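Local coordinates for taurocyamine kinase (Schistosoma mansoni, PDB 4WOD), which catalyses the reversible, magnesium-dependent transfer of phosphate between ATP and taurocyamine, a guanidino compound, at residues 4-9 against 48-53; 20-25 against 78-83; 234-239 against 337-342; 485-490 against 604-609; 586-591 against 611-616. The protein carries 4 engineered substitutions. All blocks are in the same frame, centred on the assembly; numbering follows the deposited sequence.

Contact 1 of 5, residues 4-9 against 48-53; sequences ESLQNL and QCVNTN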
# COMPACT_ATOMS: atom_id res chain seq x y z
N GLU A 4 21.07 7.71 29.15
CA GLU A 4 20.50 8.97 29.64
C GLU A 4 19.20 8.78 30.44
O GLU A 4 18.52 7.75 30.33
CB GLU A 4 20.22 9.93 28.47
CG GLU A 4 21.43 10.20 27.62
CD GLU A 4 21.38 11.56 26.91
OE1 GLU A 4 22.01 11.66 25.84
OE2 GLU A 4 20.76 12.51 27.44
N SER A 5 18.85 9.79 31.24
CA SER A 5 17.51 9.83 31.84
C SER A 5 16.39 9.58 30.84
O SER A 5 16.47 9.97 29.66
CB SER A 5 17.28 11.17 32.54
OG SER A 5 17.28 12.21 31.59
N LEU A 6 15.36 8.90 31.31
CA LEU A 6 14.15 8.67 30.52
C LEU A 6 13.57 9.99 30.00
O LEU A 6 13.20 10.09 28.83
CB LEU A 6 13.12 7.91 31.35
CG LEU A 6 11.79 7.53 30.69
CD1 LEU A 6 12.01 6.57 29.53
CD2 LEU A 6 10.86 6.95 31.74
N GLN A 7 13.53 11.01 30.84
CA GLN A 7 13.00 12.29 30.36
C GLN A 7 13.83 12.84 29.20
O GLN A 7 13.25 13.37 28.24
CB GLN A 7 12.89 13.32 31.49
CG GLN A 7 14.19 13.59 32.21
CD GLN A 7 14.02 14.55 33.38
OE1 GLN A 7 12.90 14.96 33.72
NE2 GLN A 7 15.12 14.92 33.99
N ASN A 8 15.16 12.70 29.25
CA ASN A 8 16.01 13.15 28.14
C ASN A 8 15.70 12.40 26.86
O ASN A 8 15.68 12.98 25.78
CB ASN A 8 17.50 12.96 28.44
CG ASN A 8 18.05 14.02 29.37
OD1 ASN A 8 17.29 14.73 30.03
ND2 ASN A 8 19.37 14.11 29.46
N LEU A 9 15.52 11.10 27.00
CA LEU A 9 15.31 10.22 25.85
C LEU A 9 13.95 10.54 25.21
O LEU A 9 13.81 10.55 23.98
CB LEU A 9 15.41 8.74 26.28
CG LEU A 9 16.79 8.19 26.70
CD1 LEU A 9 16.72 6.70 27.13
CD2 LEU A 9 17.84 8.40 25.62
N GLN A 48 16.40 2.15 29.49
CA GLN A 48 17.18 1.14 28.78
C GLN A 48 16.37 0.52 27.65
O GLN A 48 16.94 0.21 26.59
CB GLN A 48 17.67 0.05 29.73
CG GLN A 48 18.76 0.51 30.65
CD GLN A 48 19.09 -0.55 31.67
OE1 GLN A 48 18.21 -1.29 32.12
NE2 GLN A 48 20.36 -0.66 32.02
N CYS A 49 15.06 0.35 27.87
CA CYS A 49 14.17 -0.19 26.83
C CYS A 49 14.03 0.71 25.59
O CYS A 49 13.97 0.21 24.47
CB CYS A 49 12.76 -0.44 27.38
SG CYS A 49 12.61 -1.62 28.74
N VAL A 50 13.95 2.02 25.80
CA VAL A 50 13.64 2.97 24.72
C VAL A 50 14.86 3.68 24.15
O VAL A 50 14.76 4.44 23.18
CB VAL A 50 12.63 4.06 25.19
CG1 VAL A 50 11.29 3.42 25.57
CG2 VAL A 50 13.20 4.87 26.35
N ASN A 51 16.01 3.44 24.76
CA ASN A 51 17.25 4.09 24.38
C ASN A 51 17.53 4.02 22.88
O ASN A 51 17.85 5.02 22.26
CB ASN A 51 18.41 3.46 25.15
CG ASN A 51 19.69 4.24 24.99
OD1 ASN A 51 19.82 5.35 25.51
ND2 ASN A 51 20.64 3.68 24.27
N THR A 52 17.37 2.83 22.29
CA THR A 52 17.69 2.68 20.87
C THR A 52 16.78 3.55 19.99
O THR A 52 17.18 3.97 18.90
CB THR A 52 17.61 1.18 20.43
OG1 THR A 52 18.38 0.97 19.24
CG2 THR A 52 16.15 0.77 20.20
N ASN A 53 15.58 3.85 20.46
CA ASN A 53 14.68 4.69 19.66
C ASN A 53 15.18 6.12 19.56
O ASN A 53 14.93 6.80 18.56
CB ASN A 53 13.27 4.69 20.24
CG ASN A 53 12.63 3.33 20.19
OD1 ASN A 53 12.33 2.74 21.23
ND2 ASN A 53 12.41 2.82 18.98
O HOH W 1 21.34 7.31 26.23
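A buried helix-to-helix contact, apolar in its middle and bridged by water at one border, joins the start of helix 6-14 to helix 46-55 in the first phosphagen kinase N-terminal region. Val50 meets two leucines through one methyl: its CG2 lies 3.8 Å from Leu6 CD1 and 4.0 Å from Leu9 CD1. Leu6 reaches it because its CG is anti to the backbone N (chi1 -178°), and the two side chains run nearly at right angles. Both methyls of Leu9 straddle Asn51 OD1, CD2 at 3.6 Å and CD1 at 3.7 Å. That oxygen also accepts from a water at 2.6 Å, and the water in turn accepts from Glu4 N at 3.0 Å. Asn51 ND2 is engaged too, by the carbonyl of Asp194. Serine suits the N-cap at position 5, where Ser5 OG accepts from Asn8 N at 3.2 Å. Asn8 ND2 then ties back to Glu4 OE2 at 2.9 Å in a fairly straight bond (164°). Both ends of the buried Asn51 amide thus have partners, which offsets the cost of placing it beside the leucine methyls.

Contact 2 of 5, residues 20-25 against 78-83; sequences HSLTKK and DAVIAD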
# COMPACT_ATOMS: atom_id res chain seq x y z
N HIS A 20 8.99 8.21 13.93
CA HIS A 20 7.56 7.94 13.91
C HIS A 20 7.26 6.61 14.57
O HIS A 20 6.40 5.85 14.12
CB HIS A 20 7.03 7.93 12.47
CG HIS A 20 7.36 9.17 11.71
ND1 HIS A 20 8.27 9.18 10.67
CD2 HIS A 20 6.94 10.45 11.85
CE1 HIS A 20 8.38 10.41 10.20
NE2 HIS A 20 7.59 11.20 10.90
N SER A 21 8.01 6.31 15.63
CA SER A 21 7.94 4.99 16.26
C SER A 21 6.71 4.86 17.13
O SER A 21 6.13 5.86 17.54
CB SER A 21 9.21 4.74 17.09
OG SER A 21 9.47 5.81 18.00
N LEU A 22 6.31 3.63 17.44
CA LEU A 22 5.28 3.43 18.46
C LEU A 22 5.81 3.85 19.83
O LEU A 22 5.03 4.17 20.72
CB LEU A 22 4.80 1.99 18.50
CG LEU A 22 4.10 1.49 17.23
CD1 LEU A 22 3.82 -0.01 17.31
CD2 LEU A 22 2.80 2.27 16.99
N THR A 23 7.13 3.83 20.00
CA THR A 23 7.75 4.32 21.24
C THR A 23 7.44 5.79 21.44
O THR A 23 7.12 6.24 22.53
CB THR A 23 9.28 4.13 21.24
OG1 THR A 23 9.58 2.74 21.32
CG2 THR A 23 9.91 4.84 22.44
N LYS A 24 7.55 6.54 20.36
CA LYS A 24 7.25 7.97 20.39
C LYS A 24 5.77 8.16 20.72
O LYS A 24 5.40 9.03 21.50
CB LYS A 24 7.61 8.61 19.06
CG LYS A 24 7.30 10.08 18.95
CD LYS A 24 7.93 10.61 17.69
CE LYS A 24 7.65 12.08 17.48
NZ LYS A 24 8.64 12.66 16.55
N LYS A 25 4.94 7.30 20.14
CA LYS A 25 3.49 7.41 20.27
C LYS A 25 3.04 7.21 21.71
O LYS A 25 2.18 7.94 22.19
CB LYS A 25 2.81 6.41 19.35
CG LYS A 25 1.31 6.50 19.29
CD LYS A 25 0.80 5.74 18.07
CE LYS A 25 -0.70 5.53 18.10
NZ LYS A 25 -1.09 4.68 16.94
N ASP A 78 1.98 -2.71 26.88
CA ASP A 78 0.70 -3.26 26.42
C ASP A 78 0.12 -2.38 25.31
O ASP A 78 -0.45 -2.87 24.34
CB ASP A 78 -0.30 -3.39 27.58
CG ASP A 78 -0.21 -4.74 28.26
OD1 ASP A 78 0.71 -5.51 27.91
OD2 ASP A 78 -1.05 -5.03 29.15
N ALA A 79 0.32 -1.08 25.46
CA ALA A 79 -0.12 -0.15 24.43
C ALA A 79 0.65 -0.38 23.13
O ALA A 79 0.04 -0.47 22.06
CB ALA A 79 0.05 1.29 24.92
N VAL A 80 1.97 -0.52 23.23
CA VAL A 80 2.80 -0.77 22.05
C VAL A 80 2.45 -2.09 21.36
O VAL A 80 2.37 -2.18 20.13
CB VAL A 80 4.31 -0.76 22.43
CG1 VAL A 80 5.17 -1.30 21.30
CG2 VAL A 80 4.76 0.64 22.85
N ILE A 81 2.26 -3.12 22.17
CA ILE A 81 2.03 -4.48 21.68
C ILE A 81 0.67 -4.58 21.01
O ILE A 81 0.55 -5.13 19.91
CB ILE A 81 2.16 -5.51 22.83
CG1 ILE A 81 3.63 -5.65 23.25
CG2 ILE A 81 1.58 -6.86 22.44
CD1 ILE A 81 3.81 -6.30 24.63
N ALA A 82 -0.36 -4.05 21.68
CA ALA A 82 -1.71 -4.02 21.13
C ALA A 82 -1.74 -3.31 19.78
O ALA A 82 -2.36 -3.77 18.84
CB ALA A 82 -2.68 -3.35 22.11
N ASP A 83 -1.01 -2.21 19.68
CA ASP A 83 -0.90 -1.46 18.44
C ASP A 83 -0.19 -2.25 17.32
O ASP A 83 -0.76 -2.45 16.23
CB ASP A 83 -0.19 -0.13 18.73
CG ASP A 83 -0.41 0.91 17.64
OD1 ASP A 83 -0.41 0.55 16.44
OD2 ASP A 83 -0.58 2.10 17.99
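Lys25 and Asp83 form a salt bridge at the exposed border of the contact between helices 22-26 and 74-84, with Lys25 NZ 2.8 Å from Asp83 OD2. The ammonium uses the syn lone pair of that oxygen. A long lysine suits the place: its chain is extended beyond CG and comes at the carboxylate from the opposite direction. Asp83 OD2 has a second partner in Tyr26 OH, so one oxygen serves two groups. Leu22 CD2 lies over the face of the Asp83 carboxylate, 3.5 Å from CG, while Leu22 CD1 lies 3.8 Å from Val80 O and Leu22 CB 4.3 Å from Val80 CG1. The first turn of helix 22-26 is satisfied by Ser21 at the N-cap: Ser21 OG accepts from Lys24 N at 3.1 Å, and Ser21 O from Lys25 N at 3.2 Å. Ser21 OG is also bonded to Asn19 OD1, and Lys24 NZ turns to Asn19 O. Leu22 and Val80 both touch Leu61, a residue of the pocket that holds the bound arginine. A charged bridge over an apolar base thus pins together two helices that back the substrate loop, and the lysine and tyrosine together would probably stabilise Asp83 as the anion.

Contact 3 of 5, residues 234-239 against 337-342; sequences GGLTAV and EMHSGV. Engineered in segment 234-239: Gly235 (natural residue Asp), Thr237 (natural residue Ile).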
# COMPACT_ATOMS: atom_id res chain seq x y z
N GLY A 234 11.04 -26.67 -1.15
CA GLY A 234 9.79 -26.30 -0.54
C GLY A 234 9.22 -27.28 0.48
O GLY A 234 8.00 -27.26 0.74
N GLY A 235 10.07 -28.12 1.06
CA GLY A 235 9.64 -29.09 2.06
C GLY A 235 9.33 -28.47 3.42
O GLY A 235 10.05 -28.71 4.39
N LEU A 236 8.26 -27.67 3.51
CA LEU A 236 7.86 -27.03 4.77
C LEU A 236 7.61 -28.05 5.88
O LEU A 236 7.94 -27.82 7.04
CB LEU A 236 6.61 -26.17 4.57
CG LEU A 236 6.00 -25.53 5.83
CD1 LEU A 236 6.95 -24.49 6.38
CD2 LEU A 236 4.64 -24.90 5.56
N THR A 237 7.03 -29.19 5.52
CA THR A 237 6.71 -30.23 6.50
C THR A 237 7.92 -30.70 7.32
O THR A 237 7.87 -30.71 8.55
CB THR A 237 6.08 -31.46 5.80
OG1 THR A 237 4.80 -31.08 5.27
CG2 THR A 237 5.92 -32.60 6.79
N ALA A 238 8.99 -31.09 6.63
CA ALA A 238 10.23 -31.55 7.26
C ALA A 238 10.91 -30.42 8.06
O ALA A 238 11.33 -30.63 9.20
CB ALA A 238 11.18 -32.09 6.20
N VAL A 239 11.00 -29.24 7.47
CA VAL A 239 11.63 -28.09 8.13
C VAL A 239 10.94 -27.80 9.46
O VAL A 239 11.60 -27.62 10.49
CB VAL A 239 11.57 -26.82 7.24
CG1 VAL A 239 12.13 -25.60 7.99
CG2 VAL A 239 12.32 -27.05 5.96
N GLU A 337 -1.17 -20.71 8.51
CA GLU A 337 -1.33 -19.41 7.86
C GLU A 337 -0.27 -19.19 6.78
O GLU A 337 -0.59 -18.80 5.64
CB GLU A 337 -1.26 -18.28 8.89
CG GLU A 337 -1.41 -16.90 8.27
CD GLU A 337 -1.13 -15.77 9.26
OE1 GLU A 337 0.04 -15.61 9.67
OE2 GLU A 337 -2.08 -15.04 9.62
N MET A 338 0.99 -19.47 7.12
CA MET A 338 2.08 -19.35 6.16
C MET A 338 1.83 -20.23 4.94
O MET A 338 1.90 -19.77 3.80
CB MET A 338 3.41 -19.75 6.81
CG MET A 338 4.60 -19.66 5.87
SD MET A 338 4.98 -21.24 5.06
CE MET A 338 6.52 -20.87 4.24
N HIS A 339 1.55 -21.50 5.18
CA HIS A 339 1.48 -22.44 4.07
C HIS A 339 0.32 -22.12 3.14
O HIS A 339 0.48 -22.15 1.91
CB HIS A 339 1.35 -23.87 4.57
CG HIS A 339 1.39 -24.87 3.46
ND1 HIS A 339 0.25 -25.35 2.84
CD2 HIS A 339 2.43 -25.46 2.83
CE1 HIS A 339 0.59 -26.20 1.89
NE2 HIS A 339 1.91 -26.29 1.86
N SER A 340 -0.83 -21.83 3.73
CA SER A 340 -2.04 -21.50 2.99
C SER A 340 -1.85 -20.25 2.16
O SER A 340 -2.15 -20.24 0.97
CB SER A 340 -3.23 -21.31 3.93
OG SER A 340 -3.62 -22.55 4.48
N GLY A 341 -1.38 -19.19 2.80
CA GLY A 341 -1.15 -17.93 2.12
C GLY A 341 -0.09 -18.02 1.04
O GLY A 341 -0.31 -17.51 -0.08
N VAL A 342 1.05 -18.65 1.34
CA VAL A 342 2.12 -18.72 0.38
C VAL A 342 1.65 -19.54 -0.83
O VAL A 342 1.89 -19.17 -1.99
CB VAL A 342 3.44 -19.32 0.98
CG1 VAL A 342 4.37 -19.75 -0.11
CG2 VAL A 342 4.15 -18.31 1.89
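A single methyl carries most of this contact: Leu236 CD2 is wedged between the thioether of Met338 and the imidazole of His339. It stands 3.7 Å from Met338 SD and 3.6 Å from His339 CD2, meeting the ring at its edge and near its plane rather than over a face. His339 CB is also 3.6 Å from Leu236 CD2, so the methyl sits against the base of the side chain as well as the ring. The second branch of the leucine adds a looser touch, with CD1 4.0 Å from Met338 SD. Leucine suits the site because CD2 can fill the angle between sulfur and ring while CD1 adds a second touch on the sulfur. Met338 bends at chi2 (-94°), away from a staggered value, and thereby lays its sulfur alongside Leu236 as the two chains slide past each other in opposite directions. The residues belong to helices 236-251 and 331-355, which lie on a face of the eight-stranded antiparallel sheet of the first catalytic domain, the core of the phosphagen kinase fold. Leu236 also rests on Thr120 and Val122 of the central strand, and Met338 on Ala278 and Val280 of the next, so the same layer backs strand residues predicted to belong to the ATP site. The ring nitrogen next to CD2, His339 NE2, is hydrogen-bonded to Thr108 O, and the ring meets Phe107 with planes at about 35°. Helix 236-251 is entered through an inverse gamma turn centred on Gly235, in which Leu236 N donates to Gly234 O at 2.8 Å. Gly235, at the N-cap position, and Thr237 are engineered residues, and Thr237 OG1 is hydrogen-bonded to Phe107 N.

Contact 4 of 5, residues 485-490 against 604-609; sequences VRVGRS and KRLIEG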
# COMPACT_ATOMS: atom_id res chain seq x y z
N VAL A 485 -14.56 25.03 -14.30
CA VAL A 485 -15.02 24.05 -15.30
C VAL A 485 -13.81 23.24 -15.73
O VAL A 485 -12.76 23.79 -15.97
CB VAL A 485 -15.68 24.69 -16.55
CG1 VAL A 485 -16.31 23.59 -17.44
CG2 VAL A 485 -16.73 25.70 -16.15
N ARG A 486 -13.96 21.93 -15.81
CA ARG A 486 -12.88 21.12 -16.32
C ARG A 486 -13.37 20.12 -17.37
O ARG A 486 -14.58 19.84 -17.46
CB ARG A 486 -12.17 20.37 -15.19
CG ARG A 486 -12.99 19.33 -14.46
CD ARG A 486 -12.95 17.94 -15.14
NE ARG A 486 -13.62 16.92 -14.32
CZ ARG A 486 -14.32 15.89 -14.78
NH1 ARG A 486 -14.49 15.71 -16.09
NH2 ARG A 486 -14.86 15.03 -13.93
N VAL A 487 -12.42 19.59 -18.14
CA VAL A 487 -12.70 18.44 -19.01
C VAL A 487 -11.60 17.40 -18.92
O VAL A 487 -10.46 17.73 -18.59
CB VAL A 487 -12.87 18.84 -20.50
CG1 VAL A 487 -14.13 19.70 -20.71
CG2 VAL A 487 -11.61 19.53 -21.01
N GLY A 488 -11.95 16.14 -19.21
CA GLY A 488 -10.94 15.13 -19.45
C GLY A 488 -10.62 15.02 -20.93
O GLY A 488 -11.48 15.29 -21.75
N ARG A 489 -9.37 14.66 -21.27
CA ARG A 489 -9.00 14.34 -22.66
C ARG A 489 -8.00 13.20 -22.71
O ARG A 489 -7.15 13.05 -21.83
CB ARG A 489 -8.41 15.57 -23.40
CG ARG A 489 -9.40 16.71 -23.70
CD ARG A 489 -10.42 16.34 -24.83
NE ARG A 489 -11.33 17.44 -25.18
CZ ARG A 489 -12.49 17.71 -24.58
NH1 ARG A 489 -12.92 16.98 -23.57
NH2 ARG A 489 -13.23 18.73 -25.00
N SER A 490 -8.14 12.37 -23.74
CA SER A 490 -7.21 11.33 -24.08
C SER A 490 -6.54 11.71 -25.38
O SER A 490 -7.16 12.35 -26.23
CB SER A 490 -7.92 9.97 -24.23
OG SER A 490 -8.61 9.60 -23.06
N LYS A 604 -14.99 30.46 -21.00
CA LYS A 604 -14.27 31.01 -22.13
C LYS A 604 -12.78 30.62 -22.06
O LYS A 604 -12.23 30.11 -23.03
CB LYS A 604 -14.43 32.53 -22.18
CG LYS A 604 -13.84 33.18 -23.44
CD LYS A 604 -14.32 34.63 -23.61
CE LYS A 604 -13.64 35.32 -24.79
NZ LYS A 604 -12.18 35.44 -24.53
N ARG A 605 -12.14 30.85 -20.91
CA ARG A 605 -10.73 30.51 -20.71
C ARG A 605 -10.50 29.01 -20.92
O ARG A 605 -9.57 28.61 -21.61
CB ARG A 605 -10.26 30.93 -19.31
CG ARG A 605 -8.78 30.73 -19.08
CD ARG A 605 -8.32 31.44 -17.80
NE ARG A 605 -9.16 31.10 -16.67
CZ ARG A 605 -9.99 31.93 -16.05
NH1 ARG A 605 -10.08 33.19 -16.43
NH2 ARG A 605 -10.72 31.49 -15.04
N LEU A 606 -11.36 28.18 -20.32
CA LEU A 606 -11.28 26.75 -20.57
C LEU A 606 -11.33 26.40 -22.06
O LEU A 606 -10.44 25.70 -22.55
CB LEU A 606 -12.40 25.99 -19.85
CG LEU A 606 -12.26 24.47 -20.11
CD1 LEU A 606 -10.86 23.95 -19.69
CD2 LEU A 606 -13.35 23.70 -19.40
N ILE A 607 -12.34 26.87 -22.79
CA ILE A 607 -12.50 26.47 -24.20
C ILE A 607 -11.28 26.87 -25.04
O ILE A 607 -10.77 26.10 -25.87
CB ILE A 607 -13.80 27.06 -24.84
CG1 ILE A 607 -15.04 26.64 -24.04
CG2 ILE A 607 -13.93 26.63 -26.31
CD1 ILE A 607 -15.13 25.16 -23.74
N GLU A 608 -10.78 28.07 -24.79
CA GLU A 608 -9.66 28.57 -25.53
C GLU A 608 -8.40 27.75 -25.23
O GLU A 608 -7.58 27.53 -26.11
CB GLU A 608 -9.43 30.05 -25.22
CG GLU A 608 -10.51 30.94 -25.82
CD GLU A 608 -10.42 32.37 -25.32
OE1 GLU A 608 -9.53 32.65 -24.48
OE2 GLU A 608 -11.26 33.19 -25.75
N GLY A 609 -8.29 27.27 -23.99
CA GLY A 609 -7.18 26.43 -23.62
C GLY A 609 -7.23 25.05 -24.25
O GLY A 609 -6.20 24.47 -24.63
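Lys604 NZ and Glu608 OE2 make a salt bridge of 2.7 Å, one turn apart on the side of helix 599-614 remote from strand 480-489, while Leu606 between them turns inward onto Val485. The carboxylate oxygen is met on its syn side, 20° out of plane. The helix packs on a face of the antiparallel sheet in the second catalytic domain, running along the strand with an angle of 26° between their directions and 8.7 Å between their axes at closest approach. Leu606 bridges that gap. With CG anti to the backbone N (chi1 -179°), its CD2 comes down on the strand, 3.6 Å from Val485 CG1 and 3.5 Å from Val485 O, and more loosely 4.3 Å from Val487 CG1. Branched valines suit the strand here: both send their methyls to the helix side, where Val485 also meets Leu599 and Val602. Arg486, between them, points the other way, to Asn634, in a segment predicted to bind ATP; one face of the strand thus serves the core and the other probably the nucleotide. Farther along, the guanidinium of Arg489 folds back so that NH1 donates to Gly488 O at 2.9 Å, and its group makes a cation-pi contact with Tyr627. Val487 CG2 lies over one face of that guanidinium, 3.8 Å above its plane and offset toward the rim.

Contact 5 of 5, residues 586-591 against 611-616; sequences DHMRII and NAIGKS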
# COMPACT_ATOMS: atom_id res chain seq x y z
N ASP A 586 -6.74 10.32 -16.49
CA ASP A 586 -6.80 10.53 -17.93
C ASP A 586 -5.49 11.17 -18.34
O ASP A 586 -4.78 11.74 -17.48
CB ASP A 586 -7.98 11.45 -18.30
CG ASP A 586 -9.32 10.73 -18.23
OD1 ASP A 586 -9.42 9.61 -18.78
OD2 ASP A 586 -10.27 11.29 -17.65
N HIS A 587 -5.18 11.10 -19.64
CA HIS A 587 -3.96 11.70 -20.14
C HIS A 587 -3.89 13.16 -19.71
O HIS A 587 -2.83 13.65 -19.37
CB HIS A 587 -3.87 11.60 -21.66
CG HIS A 587 -3.67 10.20 -22.16
ND1 HIS A 587 -4.06 9.79 -23.42
CD2 HIS A 587 -3.17 9.11 -21.54
CE1 HIS A 587 -3.79 8.50 -23.56
NE2 HIS A 587 -3.24 8.07 -22.44
N MET A 588 -5.04 13.83 -19.74
CA MET A 588 -5.13 15.21 -19.24
C MET A 588 -6.44 15.50 -18.53
O MET A 588 -7.50 15.00 -18.92
CB MET A 588 -4.98 16.21 -20.38
CG MET A 588 -3.62 16.32 -20.99
SD MET A 588 -3.73 17.55 -22.34
CE MET A 588 -4.65 16.65 -23.57
N ARG A 589 -6.36 16.32 -17.48
CA ARG A 589 -7.53 16.97 -16.94
C ARG A 589 -7.22 18.45 -17.16
O ARG A 589 -6.20 18.93 -16.67
CB ARG A 589 -7.77 16.62 -15.45
CG ARG A 589 -9.02 17.28 -14.85
CD ARG A 589 -9.45 16.74 -13.45
NE ARG A 589 -8.36 16.11 -12.69
CZ ARG A 589 -7.86 16.59 -11.55
NH1 ARG A 589 -8.32 17.72 -11.03
NH2 ARG A 589 -6.88 15.94 -10.93
N ILE A 590 -8.04 19.13 -17.96
CA ILE A 590 -7.82 20.54 -18.28
C ILE A 590 -8.84 21.38 -17.50
O ILE A 590 -10.04 21.17 -17.62
CB ILE A 590 -7.95 20.82 -19.79
CG1 ILE A 590 -7.01 19.90 -20.59
CG2 ILE A 590 -7.65 22.31 -20.11
CD1 ILE A 590 -7.29 19.92 -22.09
N ILE A 591 -8.34 22.35 -16.73
CA ILE A 591 -9.15 23.00 -15.70
C ILE A 591 -9.11 24.51 -15.80
O ILE A 591 -8.04 25.08 -15.93
CB ILE A 591 -8.64 22.61 -14.27
CG1 ILE A 591 -8.67 21.09 -14.07
CG2 ILE A 591 -9.44 23.31 -13.17
CD1 ILE A 591 -7.53 20.61 -13.19
N ASN A 611 -8.74 24.26 -27.09
CA ASN A 611 -8.42 24.46 -28.49
C ASN A 611 -6.92 24.64 -28.74
O ASN A 611 -6.39 24.08 -29.68
CB ASN A 611 -9.20 25.66 -29.04
CG ASN A 611 -10.68 25.35 -29.21
OD1 ASN A 611 -11.07 24.18 -29.31
ND2 ASN A 611 -11.51 26.38 -29.24
N ALA A 612 -6.25 25.41 -27.88
CA ALA A 612 -4.82 25.66 -28.04
C ALA A 612 -3.99 24.37 -27.88
O ALA A 612 -3.09 24.09 -28.65
CB ALA A 612 -4.35 26.72 -27.03
N ILE A 613 -4.32 23.59 -26.86
CA ILE A 613 -3.67 22.33 -26.64
C ILE A 613 -3.91 21.39 -27.84
O ILE A 613 -2.98 20.69 -28.28
CB ILE A 613 -4.14 21.70 -25.33
CG1 ILE A 613 -3.71 22.59 -24.16
CG2 ILE A 613 -3.58 20.27 -25.17
CD1 ILE A 613 -4.20 22.14 -22.81
N GLY A 614 -5.13 21.44 -28.37
CA GLY A 614 -5.59 20.57 -29.45
C GLY A 614 -4.89 20.80 -30.79
O GLY A 614 -4.85 19.91 -31.65
N LYS A 615 -4.30 21.98 -30.95
CA LYS A 615 -3.43 22.22 -32.09
C LYS A 615 -2.27 21.22 -32.21
O LYS A 615 -1.85 20.91 -33.32
CB LYS A 615 -2.85 23.64 -32.03
CG LYS A 615 -3.91 24.73 -32.05
CD LYS A 615 -4.65 24.72 -33.36
CE LYS A 615 -5.16 26.10 -33.71
NZ LYS A 615 -6.57 26.27 -33.28
N SER A 616 -1.79 20.68 -31.09
CA SER A 616 -0.56 19.88 -31.11
C SER A 616 -0.79 18.37 -31.03
O SER A 616 0.16 17.57 -31.08
CB SER A 616 0.37 20.29 -29.96
OG SER A 616 0.79 21.65 -30.10
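This contact belongs to a strand-turn-helix unit of the second catalytic domain, in which helix 599-614 folds back over strand 588-595 so that the late part of the helix meets the start of the strand. Ile613 is the helix residue that makes the contact, touching two strand residues with two different methyls. Its CD1 meets Ile590 CD1 tip to tip at 3.9 Å, the two chains reaching toward each other across a backbone separation of 9.5 Å between Ile590 CA and Ile613 CA. Its CG2 lies alongside Met588, 3.9 Å from SD and 4.1 Å from CE. The methionine bends at chi3 (-72°), which brings its terminal methyl round beside that branch instead of carrying it straight on. Long, flexible Met588 and two beta-branched isoleucines suit a place where the gap between sheet and helix must be spanned from both sides. Helix 502-517 joins the same layer, with Ile512 against Met588 and Leu516 against Ile613. Arg589, between the two strand residues, projects to the other face of the sheet, where it is predicted to bind ATP; there it pairs with Glu584 and makes a cation-pi contact with Trp581. With methyl and thioether groups alone crossing between the segments, the attraction is dispersive and hydrophobic, so the fit between these segments rests on shape complementarity.

The contacts fall into two groups, one in each half of this duplicated kinase. Contacts 1 and 2, with centres 15 Å apart, lie in the first helical N-terminal region; their segments alternate along the chain, and Asn53 OD1 joins Thr23 OG1 between them. Contact 3 follows in the first catalytic domain, 31 Å from contact 2 by centres. Contacts 4 and 5, about 50 Å from the rest, share helix 599-614 and neighbouring strands 480-489 and 588-595 of the second catalytic sheet; their centres are 7 Å apart. Helices 236-251 (contact 3) and 599-614 (contacts 4 and 5) each follow the corresponding strand in sheets of the same strand order, as expected of duplicated domains, though contact 3 itself is between helices.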